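Local coordinates for protein ATP grasp ligase (Microcystis aeruginosa MRC, PDB 5IG9) that probably uses ATP to activate peptide carboxylates for the ring-closing ester bonds of microviridin biosynthesis, as an ATP-grasp ligase encoded by mdnC, at residues D33-P38 with G78-D83; S9-S14 with Y72-Y77; T39-D44 with G53-G58. All coordinates share one frame; numbering follows the deposited sequence.

Contact 1 of 3, residues D33-P38 with G78-D83; sequences DTDRFP and GLKLPD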
# COMPACT_ATOMS: atom_id res chain seq x y z
N ASP A 33 -8.36 15.49 10.18
CA ASP A 33 -7.57 14.66 11.09
C ASP A 33 -8.04 13.22 10.94
O ASP A 33 -9.12 12.85 11.39
CB ASP A 33 -7.71 15.15 12.52
CG ASP A 33 -7.09 16.52 12.73
OD1 ASP A 33 -6.12 16.85 12.01
OD2 ASP A 33 -7.56 17.26 13.61
N THR A 34 -7.20 12.39 10.30
CA THR A 34 -7.59 11.02 10.01
C THR A 34 -7.76 10.19 11.27
O THR A 34 -8.56 9.25 11.29
CB THR A 34 -6.57 10.37 9.08
OG1 THR A 34 -5.26 10.50 9.64
CG2 THR A 34 -6.59 11.02 7.71
N ASP A 35 -7.02 10.52 12.33
CA ASP A 35 -7.13 9.74 13.56
C ASP A 35 -8.42 10.01 14.32
O ASP A 35 -8.84 9.18 15.13
CB ASP A 35 -5.92 10.00 14.46
CG ASP A 35 -5.83 11.45 14.90
OD1 ASP A 35 -6.21 12.34 14.12
OD2 ASP A 35 -5.37 11.70 16.04
N ARG A 36 -9.06 11.15 14.07
CA ARG A 36 -10.33 11.49 14.71
C ARG A 36 -11.53 11.00 13.91
O ARG A 36 -12.66 11.42 14.18
CB ARG A 36 -10.41 12.99 14.95
CG ARG A 36 -9.35 13.48 15.92
CD ARG A 36 -9.38 14.99 16.13
NE ARG A 36 -10.74 15.51 16.22
CZ ARG A 36 -11.24 16.41 15.38
NH1 ARG A 36 -10.49 16.89 14.40
NH2 ARG A 36 -12.49 16.84 15.53
N PHE A 37 -11.30 10.12 12.93
CA PHE A 37 -12.35 9.40 12.23
C PHE A 37 -12.22 7.94 12.63
O PHE A 37 -11.11 7.41 12.66
CB PHE A 37 -12.21 9.58 10.71
CG PHE A 37 -13.00 8.58 9.89
CD1 PHE A 37 -14.33 8.82 9.58
CD2 PHE A 37 -12.40 7.43 9.40
CE1 PHE A 37 -15.05 7.91 8.82
CE2 PHE A 37 -13.11 6.52 8.64
CZ PHE A 37 -14.44 6.77 8.35
N PRO A 38 -13.34 7.26 12.91
CA PRO A 38 -14.73 7.70 12.82
C PRO A 38 -15.32 8.21 14.13
O PRO A 38 -16.50 8.57 14.18
CB PRO A 38 -15.45 6.43 12.39
CG PRO A 38 -14.70 5.36 13.13
CD PRO A 38 -13.26 5.81 13.20
N GLY A 78 -8.03 6.19 12.18
CA GLY A 78 -8.70 5.54 13.29
C GLY A 78 -7.87 5.29 14.53
O GLY A 78 -8.20 4.39 15.31
N LEU A 79 -6.81 6.07 14.76
CA LEU A 79 -5.98 5.83 15.93
C LEU A 79 -6.74 6.10 17.22
O LEU A 79 -6.61 5.36 18.20
CB LEU A 79 -4.71 6.68 15.88
CG LEU A 79 -3.66 6.29 14.85
CD1 LEU A 79 -2.31 6.88 15.24
CD2 LEU A 79 -3.57 4.78 14.70
N LYS A 80 -7.56 7.14 17.23
CA LYS A 80 -8.35 7.48 18.41
C LYS A 80 -9.52 6.51 18.66
O LYS A 80 -10.44 6.86 19.39
CB LYS A 80 -8.88 8.92 18.30
CG LYS A 80 -7.87 9.98 18.71
CD LYS A 80 -8.50 11.36 18.75
CE LYS A 80 -8.31 11.99 20.11
NZ LYS A 80 -6.89 12.36 20.39
N LEU A 81 -9.49 5.31 18.09
CA LEU A 81 -10.45 4.30 18.51
C LEU A 81 -10.17 3.90 19.96
O LEU A 81 -9.00 3.79 20.35
CB LEU A 81 -10.37 3.06 17.62
CG LEU A 81 -11.10 3.16 16.28
CD1 LEU A 81 -10.84 1.92 15.42
CD2 LEU A 81 -12.59 3.35 16.51
N PRO A 82 -11.20 3.70 20.77
CA PRO A 82 -10.97 3.43 22.20
C PRO A 82 -10.08 2.22 22.43
O PRO A 82 -10.16 1.22 21.71
CB PRO A 82 -12.38 3.20 22.74
CG PRO A 82 -13.26 3.96 21.83
CD PRO A 82 -12.64 3.82 20.47
N ASP A 83 -9.23 2.32 23.45
CA ASP A 83 -8.36 1.20 23.80
C ASP A 83 -9.15 0.03 24.36
O ASP A 83 -8.77 -1.13 24.18
CB ASP A 83 -7.30 1.66 24.80
CG ASP A 83 -7.83 2.71 25.78
OD1 ASP A 83 -8.72 3.50 25.39
OD2 ASP A 83 -7.34 2.75 26.93
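Lys80 lies alongside Asp35, their side chains pointing the same way, where a type I beta turn from Gly78 to Leu81 packs on the loop that follows strand 29-33 of the parallel sheet. Lys80 CB comes closest, 3.2 Å from Asp35 O; its CG, anti to the carbonyl carbon (chi1 -82°), is 4.0 Å from Asp35 OD2. The charged ends stay apart, with Asp35 OD2 4.7 Å from Lys80 NZ; this oxygen has a probable hydrogen-bond partner in Ser9 OG. Lys80 also runs beside Arg36, its CD 3.6 Å from Arg36 CG. The guanidinium beyond turns its edge to Asp33 and is further paired with Asp57 and Glu40.

Two backbone bonds hold the loops together. Gly78 N donates to Thr34 O at 3.2 Å, nearly straight at hydrogen (173°), though from above the carbonyl plane. Lys80 N reaches Asp35 O, also at 3.2 Å, on a more bent path (150°). Gly78 takes a positive phi, a conformation glycine adopts easily. Helix 87-107 backs Phe37, Pro38 and Leu81, and Asn146 of the second subunit packs on Phe37. After a cis peptide bond, Pro38 crosses Leu81 at about a right angle, CD to CD2 at 4.2 Å.

Contact 2 of 3, residues S9-S14 with Y72-Y77; sequences SRDNES and YRRMRY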
# COMPACT_ATOMS: atom_id res chain seq x y z
N SER A 9 -4.44 14.57 14.32
CA SER A 9 -4.57 15.60 15.34
C SER A 9 -3.25 15.95 16.00
O SER A 9 -3.04 17.10 16.39
CB SER A 9 -5.59 15.17 16.39
OG SER A 9 -5.22 13.93 16.98
N ARG A 10 -2.35 14.98 16.16
CA ARG A 10 -1.07 15.21 16.82
C ARG A 10 0.05 15.57 15.86
O ARG A 10 1.23 15.44 16.21
CB ARG A 10 -0.68 13.99 17.66
CG ARG A 10 -1.63 13.67 18.81
CD ARG A 10 -1.11 12.51 19.65
NE ARG A 10 -0.53 12.95 20.92
CZ ARG A 10 0.77 13.18 21.11
NH1 ARG A 10 1.63 13.01 20.12
NH2 ARG A 10 1.20 13.57 22.30
N ASP A 11 -0.29 16.03 14.65
CA ASP A 11 0.74 16.47 13.72
C ASP A 11 1.37 17.77 14.20
O ASP A 11 0.82 18.48 15.05
CB ASP A 11 0.17 16.64 12.31
CG ASP A 11 1.19 16.38 11.23
OD1 ASP A 11 2.40 16.32 11.55
OD2 ASP A 11 0.80 16.25 10.05
N ASN A 12 2.53 18.09 13.64
CA ASN A 12 3.37 19.14 14.17
C ASN A 12 3.01 20.48 13.52
O ASN A 12 1.92 20.65 12.97
CB ASN A 12 4.85 18.76 13.99
CG ASN A 12 5.20 18.42 12.56
OD1 ASN A 12 4.69 19.02 11.61
ND2 ASN A 12 6.09 17.45 12.38
N GLU A 13 3.93 21.44 13.58
CA GLU A 13 3.69 22.81 13.14
C GLU A 13 3.70 22.96 11.62
O GLU A 13 3.53 24.08 11.13
CB GLU A 13 4.73 23.75 13.76
CG GLU A 13 4.91 23.60 15.27
CD GLU A 13 5.78 22.41 15.65
OE1 GLU A 13 6.73 22.09 14.90
OE2 GLU A 13 5.51 21.78 16.70
N SER A 14 3.90 21.88 10.88
CA SER A 14 3.87 21.98 9.42
C SER A 14 2.47 22.34 8.93
O SER A 14 2.32 23.07 7.95
CB SER A 14 4.34 20.67 8.79
OG SER A 14 5.28 20.02 9.62
N TYR A 72 -1.59 15.10 0.61
CA TYR A 72 -1.52 13.75 1.16
C TYR A 72 -0.38 13.72 2.17
O TYR A 72 0.73 13.23 1.92
CB TYR A 72 -1.32 12.74 0.03
CG TYR A 72 -1.52 11.29 0.42
CD1 TYR A 72 -2.68 10.88 1.06
CD2 TYR A 72 -0.56 10.33 0.11
CE1 TYR A 72 -2.87 9.56 1.40
CE2 TYR A 72 -0.75 9.01 0.45
CZ TYR A 72 -1.90 8.63 1.09
OH TYR A 72 -2.09 7.30 1.43
N ARG A 73 -0.66 14.27 3.35
CA ARG A 73 0.37 14.55 4.36
C ARG A 73 0.55 13.38 5.32
O ARG A 73 1.51 12.62 5.21
CB ARG A 73 0.02 15.85 5.09
CG ARG A 73 0.72 16.09 6.42
CD ARG A 73 2.22 16.26 6.27
NE ARG A 73 2.83 16.46 7.58
CZ ARG A 73 4.14 16.55 7.79
NH1 ARG A 73 4.98 16.46 6.77
NH2 ARG A 73 4.60 16.73 9.02
N ARG A 74 -0.37 13.22 6.27
CA ARG A 74 -0.25 12.20 7.31
C ARG A 74 -1.49 11.33 7.33
O ARG A 74 -2.61 11.83 7.26
CB ARG A 74 -0.03 12.84 8.69
CG ARG A 74 1.34 12.54 9.29
CD ARG A 74 2.38 12.38 8.21
NE ARG A 74 3.71 12.80 8.65
CZ ARG A 74 4.78 12.82 7.87
NH1 ARG A 74 4.68 12.44 6.60
NH2 ARG A 74 5.95 13.22 8.35
N MET A 75 -1.28 10.02 7.44
CA MET A 75 -2.36 9.04 7.36
C MET A 75 -2.35 8.20 8.63
O MET A 75 -1.61 7.21 8.73
CB MET A 75 -2.22 8.17 6.12
CG MET A 75 -2.25 8.95 4.81
SD MET A 75 -0.75 9.90 4.46
CE MET A 75 0.49 8.61 4.52
N ARG A 76 -3.18 8.58 9.61
CA ARG A 76 -3.29 7.82 10.85
C ARG A 76 -4.73 7.38 11.08
O ARG A 76 -5.36 7.78 12.07
CB ARG A 76 -2.79 8.66 12.03
CG ARG A 76 -1.36 9.15 11.87
CD ARG A 76 -0.40 7.98 11.70
NE ARG A 76 0.90 8.43 11.22
CZ ARG A 76 1.91 8.77 12.01
NH1 ARG A 76 1.78 8.73 13.33
NH2 ARG A 76 3.06 9.17 11.47
N TYR A 77 -5.26 6.55 10.18
CA TYR A 77 -6.69 6.26 10.16
C TYR A 77 -7.13 5.54 11.43
O TYR A 77 -6.67 4.44 11.72
CB TYR A 77 -7.03 5.42 8.94
CG TYR A 77 -6.44 5.93 7.65
CD1 TYR A 77 -6.97 7.05 7.02
CD2 TYR A 77 -5.37 5.28 7.05
CE1 TYR A 77 -6.43 7.52 5.83
CE2 TYR A 77 -4.83 5.74 5.87
CZ TYR A 77 -5.36 6.85 5.26
OH TYR A 77 -4.82 7.31 4.08
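Asp11 and Arg73 form the tight part of this contact, a two-pronged salt bridge between the loop before helix 14-23 and the loop after strand 69-72, both at the ends of neighbouring parallel strands. Carboxylate and guanidinium are nearly coplanar, 8° apart. Arg73 NE approaches the syn lone pair of Asp11 OD2 at 3.2 Å, almost straight (168°); the second prong, Arg73 NH2 to Asp11 OD1, is weak at 3.4 Å. Arg73 CG, anti to the backbone N (chi1 162°), lies 3.6 Å from Asp11 OD2. The faces of the Arg73 group are occupied too: Arg74 CZ sits 3.7 Å above the centre of one, and Ser14 CB lies toward the rim of the opposite one.

Toward Asn12 and the solvent side at Arg10 and Glu13 the fit is looser. Asn12 OD1 stands obliquely 3.5 Å from Arg73 NH2; it also accepts from Ser14 N at 3.1 Å, a capping bond at the start of helix 14-23.

Two guanidinium groups lying face to face would be expected to repel, which Asp11 and Glu300 probably offset. Arg74 NH1 donates to Val298 O, and Glu300 OE2 bridges both arginines and accepts from Asn12 ND2, joining both loops to a part of the chain far off in sequence.

Contact 3 of 3, residues T39-D44 with G53-G58; sequences TEVKVD and GIITDG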
# COMPACT_ATOMS: atom_id res chain seq x y z
N THR A 39 -14.50 8.24 15.18
CA THR A 39 -15.00 8.56 16.52
C THR A 39 -15.56 9.98 16.60
O THR A 39 -16.54 10.21 17.32
CB THR A 39 -13.88 8.35 17.54
OG1 THR A 39 -13.49 6.97 17.55
CG2 THR A 39 -14.33 8.74 18.95
N GLU A 40 -14.98 10.94 15.87
CA GLU A 40 -15.44 12.32 15.99
C GLU A 40 -15.83 12.95 14.66
O GLU A 40 -16.81 13.70 14.61
CB GLU A 40 -14.35 13.17 16.67
CG GLU A 40 -13.84 12.57 17.97
CD GLU A 40 -12.62 13.28 18.51
OE1 GLU A 40 -12.54 14.52 18.37
OE2 GLU A 40 -11.73 12.59 19.06
N VAL A 41 -15.10 12.66 13.60
CA VAL A 41 -15.34 13.28 12.30
C VAL A 41 -16.33 12.43 11.51
O VAL A 41 -16.21 11.20 11.47
CB VAL A 41 -14.02 13.46 11.52
CG1 VAL A 41 -14.26 14.17 10.20
CG2 VAL A 41 -13.01 14.22 12.36
N LYS A 42 -17.32 13.08 10.91
CA LYS A 42 -18.30 12.41 10.06
C LYS A 42 -17.87 12.53 8.60
O LYS A 42 -17.63 13.63 8.11
CB LYS A 42 -19.69 13.03 10.24
CG LYS A 42 -20.25 12.94 11.64
CD LYS A 42 -20.28 11.50 12.13
CE LYS A 42 -21.51 11.25 12.99
NZ LYS A 42 -21.75 12.36 13.95
N VAL A 43 -17.79 11.39 7.92
CA VAL A 43 -17.46 11.33 6.51
C VAL A 43 -18.58 10.60 5.78
O VAL A 43 -18.95 9.49 6.17
CB VAL A 43 -16.10 10.64 6.26
CG1 VAL A 43 -15.74 10.67 4.78
CG2 VAL A 43 -15.01 11.30 7.09
N ASP A 44 -19.13 11.23 4.75
CA ASP A 44 -20.16 10.63 3.92
C ASP A 44 -19.67 10.61 2.48
O ASP A 44 -19.37 11.66 1.91
CB ASP A 44 -21.48 11.41 4.03
CG ASP A 44 -22.04 11.39 5.43
OD1 ASP A 44 -21.86 10.37 6.12
OD2 ASP A 44 -22.66 12.40 5.84
N GLY A 53 -20.52 14.12 -1.55
CA GLY A 53 -19.69 13.69 -0.45
C GLY A 53 -19.32 14.86 0.45
O GLY A 53 -19.12 15.99 -0.01
N ILE A 54 -19.24 14.59 1.74
CA ILE A 54 -19.15 15.67 2.73
C ILE A 54 -18.41 15.15 3.95
O ILE A 54 -18.66 14.04 4.43
CB ILE A 54 -20.55 16.20 3.08
CG1 ILE A 54 -20.48 17.32 4.10
CG2 ILE A 54 -21.46 15.07 3.57
CD1 ILE A 54 -21.79 18.02 4.29
N ILE A 55 -17.49 15.98 4.45
CA ILE A 55 -16.76 15.72 5.68
C ILE A 55 -17.21 16.74 6.71
O ILE A 55 -17.14 17.95 6.45
CB ILE A 55 -15.24 15.80 5.46
CG1 ILE A 55 -14.82 14.99 4.24
CG2 ILE A 55 -14.50 15.34 6.70
CD1 ILE A 55 -13.35 15.07 3.93
N THR A 56 -17.66 16.26 7.87
CA THR A 56 -18.16 17.13 8.92
C THR A 56 -17.29 16.98 10.16
O THR A 56 -17.13 15.87 10.67
CB THR A 56 -19.62 16.80 9.26
OG1 THR A 56 -20.43 16.92 8.08
CG2 THR A 56 -20.14 17.75 10.33
N ASP A 57 -16.75 18.10 10.65
CA ASP A 57 -15.97 18.14 11.89
C ASP A 57 -16.53 19.26 12.76
O ASP A 57 -16.12 20.41 12.65
CB ASP A 57 -14.49 18.37 11.59
CG ASP A 57 -13.59 18.15 12.81
OD1 ASP A 57 -14.12 18.01 13.93
OD2 ASP A 57 -12.36 18.11 12.63
N GLY A 58 -17.47 18.90 13.65
CA GLY A 58 -18.11 19.88 14.51
C GLY A 58 -18.81 20.97 13.72
O GLY A 58 -19.67 20.68 12.88
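Lys42 and Thr56 face each other as one of two hydrogen-bonded antiparallel pairs, and the backbone bonds are the first kind of interaction. Lys42 N donates to Thr56 O at 2.8 Å, and Thr56 N returns a bond to Lys42 O. Asp44 and Ile54 repeat the pattern, with Asp44 N to Ile54 O and Ile54 N to Asp44 O each 2.9 Å long. The axes of strands 42-44 and 54-57 approach to 4.7 Å at 171°.

Side-chain packing divides between the two faces of the sheet. On one, the non-hydrogen-bonded pair Val43 and Ile55 lie side by side, CG2 to CG2 at 4.1 Å. Ile55 CG2, anti to the backbone N, also meets Val41 CG1 at 3.7 Å. Phe32 of strand 29-33 and Met104 of helix 87-107 cover this face. On the other, Asp44 CB packs against Ile54 CG2 at 3.7 Å, while Lys42 and Thr56 touch through their CB atoms and the Lys42 chain then leads away.

Polar ends find partners beyond the pair: Asp44 OD1 and OD2 bond to Ser145 and Asn147 of the second subunit.

This is a beta hairpin, strands 42-47 and 54-57, in an antiparallel sheet that is three-stranded within this chain, strand 60-63 lying on the far side of 54-57; Asp44 also joins an antiparallel ladder with a strand of the second subunit, carrying the sheet across the dimer interface.

How the contacts relate
All three contacts lie in the Rossmann-like pre-ATP-grasp domain. Contact 1 is the hub, its centre 12 Å from those of contacts 2 and 3, which stand 17 Å apart and do not touch. The chain runs 9-14, 33-38, 39-44, 53-58, 72-77, 78-83: contacts 1 and 2 interleave, whereas contact 3 is nested within the loop each of them closes. Residues 33-38 lead directly into 39-44, as 72-77 do into 78-83. Thus the loops following parallel strands 29-33, 3-7 and 69-72 are linked to one another, through Thr34 OG1 to Arg76 N, for example. The Arg36 to Asp57 salt bridge, 2.6 Å from NH2 to OD1, extends this network to the hairpin, and contacts 1 and 3 both reach the second subunit.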